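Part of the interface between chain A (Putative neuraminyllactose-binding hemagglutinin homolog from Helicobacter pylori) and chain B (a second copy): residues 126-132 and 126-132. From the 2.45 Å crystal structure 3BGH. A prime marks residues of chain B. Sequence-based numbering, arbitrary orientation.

Chain A, residues 126-132: DMSSGYL
Chain B, residues 126-132: DMSSGYL

Two identical β-strands can pack across a twofold-like interface without exchanging a single backbone hydrogen bond, and residues 126-132 of this hemagglutinin homolog illustrate how. Both segments are extended throughout and run antiparallel at 178°, their axes approaching to 5.2 Å; Ser129 CA lies 5.4 Å from Gly130′ CA, and Gly130 CA 5.2 Å from Ser129′ CA. Alternation then sorts the side chains. Asp126 (chi1 m) stays out of reach. Met127 (phi/psi -150/139) points toward the partner in a t, t, p rotamer, a long unbranched arm that lays CE over one face of the Tyr131′ ring, 3.6 Å from Tyr131′ CZ, a CH-pi contact. Ser128 (-87/163, p) points away. Ser129 (-138/176, p) turns inward again; being small, it lets the backbones approach, with its OG 3.9 Å from Gly130′ CA. Water 1 bridges the strands, hydrogen-bonded to Ser129 OG at 2.8 Å and, as donor, to Ser129′ OG at 2.7 Å. Gly130 adopts 123/-176, where a CB would jam against the preceding carbonyl oxygen. Tyr131 (-175/133; chi1 t, chi2 97°) reciprocates the first contact, its CZ 3.7 Å from Met127′ CE, while Leu132 (-111/137) makes no contact. Matching rotamers recur in chain B, and together the stretches bury 314 Å².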

# COMPACT_ATOMS: atom_id res chain seq x y z
N ASP A 126 -12.12 -6.78 -6.49
CA ASP A 126 -11.32 -5.64 -6.13
C ASP A 126 -10.52 -6.02 -4.87
O ASP A 126 -10.95 -6.88 -4.11
CB ASP A 126 -12.21 -4.43 -5.86
CG ASP A 126 -12.75 -3.80 -7.13
OD1 ASP A 126 -12.27 -4.18 -8.23
OD2 ASP A 126 -13.68 -2.95 -7.03
N MET A 127 -9.37 -5.40 -4.67
CA MET A 127 -8.47 -5.78 -3.58
C MET A 127 -7.69 -4.58 -3.10
O MET A 127 -7.21 -3.79 -3.91
CB MET A 127 -7.49 -6.88 -4.05
CG MET A 127 -6.59 -7.49 -2.91
SD MET A 127 -5.39 -8.79 -3.44
CE MET A 127 -4.28 -7.77 -4.32
N SER A 128 -7.53 -4.47 -1.79
CA SER A 128 -6.79 -3.38 -1.22
C SER A 128 -5.28 -3.60 -1.10
O SER A 128 -4.77 -4.74 -1.09
CB SER A 128 -7.30 -3.15 0.17
OG SER A 128 -6.78 -4.21 0.95
N SER A 129 -4.58 -2.49 -0.92
CA SER A 129 -3.21 -2.48 -0.43
C SER A 129 -3.15 -1.33 0.56
O SER A 129 -4.12 -0.58 0.71
CB SER A 129 -2.24 -2.26 -1.59
OG SER A 129 -2.28 -0.92 -2.02
N GLY A 130 -2.01 -1.17 1.21
CA GLY A 130 -1.80 -0.10 2.15
C GLY A 130 -1.40 -0.62 3.51
O GLY A 130 -1.24 -1.79 3.71
N TYR A 131 -1.26 0.28 4.45
CA TYR A 131 -0.58 -0.01 5.66
C TYR A 131 -0.73 1.22 6.58
O TYR A 131 -0.55 2.36 6.15
CB TYR A 131 0.90 -0.33 5.34
CG TYR A 131 1.71 -0.77 6.52
CD1 TYR A 131 1.92 -2.13 6.79
CD2 TYR A 131 2.26 0.17 7.40
CE1 TYR A 131 2.66 -2.54 7.92
CE2 TYR A 131 3.03 -0.24 8.53
CZ TYR A 131 3.22 -1.58 8.76
OH TYR A 131 3.95 -1.93 9.86
N LEU A 132 -1.09 0.97 7.83
CA LEU A 132 -1.19 2.02 8.82
C LEU A 132 -0.13 1.92 9.88
O LEU A 132 0.16 0.84 10.42
CB LEU A 132 -2.55 2.01 9.47
CG LEU A 132 -3.50 3.02 8.84
CD1 LEU A 132 -3.85 2.65 7.41
CD2 LEU A 132 -4.78 3.12 9.68
N ASP B 126 12.13 4.53 6.19
CA ASP B 126 10.97 4.64 5.32
C ASP B 126 10.61 3.22 4.83
O ASP B 126 11.46 2.32 4.82
CB ASP B 126 11.27 5.55 4.12
CG ASP B 126 11.42 7.05 4.52
OD1 ASP B 126 11.22 7.39 5.70
OD2 ASP B 126 11.74 7.89 3.65
N MET B 127 9.38 3.03 4.42
CA MET B 127 8.93 1.70 3.99
C MET B 127 7.78 1.88 3.03
O MET B 127 6.98 2.79 3.20
CB MET B 127 8.49 0.86 5.20
CG MET B 127 8.26 -0.64 4.90
SD MET B 127 7.78 -1.64 6.36
CE MET B 127 6.09 -1.14 6.44
N SER B 128 7.70 0.99 2.03
CA SER B 128 6.67 0.99 1.00
C SER B 128 5.45 0.20 1.39
O SER B 128 5.50 -0.71 2.24
CB SER B 128 7.21 0.36 -0.30
OG SER B 128 7.61 -1.01 -0.13
N SER B 129 4.34 0.55 0.77
CA SER B 129 3.23 -0.36 0.69
C SER B 129 2.92 -0.35 -0.78
O SER B 129 3.54 0.41 -1.55
CB SER B 129 2.05 0.12 1.53
OG SER B 129 1.47 1.26 0.95
N GLY B 130 1.96 -1.14 -1.20
CA GLY B 130 1.53 -1.07 -2.58
C GLY B 130 1.58 -2.40 -3.34
O GLY B 130 2.03 -3.43 -2.84
N TYR B 131 1.09 -2.35 -4.57
CA TYR B 131 0.81 -3.55 -5.32
C TYR B 131 0.69 -3.18 -6.76
O TYR B 131 0.19 -2.09 -7.10
CB TYR B 131 -0.49 -4.17 -4.84
CG TYR B 131 -0.71 -5.61 -5.27
CD1 TYR B 131 -0.18 -6.68 -4.52
CD2 TYR B 131 -1.47 -5.91 -6.40
CE1 TYR B 131 -0.39 -8.04 -4.92
CE2 TYR B 131 -1.69 -7.22 -6.81
CZ TYR B 131 -1.16 -8.28 -6.07
OH TYR B 131 -1.40 -9.56 -6.50
N LEU B 132 1.17 -4.07 -7.61
CA LEU B 132 1.04 -3.89 -9.05
C LEU B 132 0.39 -5.10 -9.64
O LEU B 132 0.84 -6.22 -9.41
CB LEU B 132 2.40 -3.71 -9.71
CG LEU B 132 2.76 -2.25 -9.83
CD1 LEU B 132 3.18 -1.68 -8.51
CD2 LEU B 132 3.85 -2.06 -10.86
O HOH W 1 -0.66 1.04 -0.74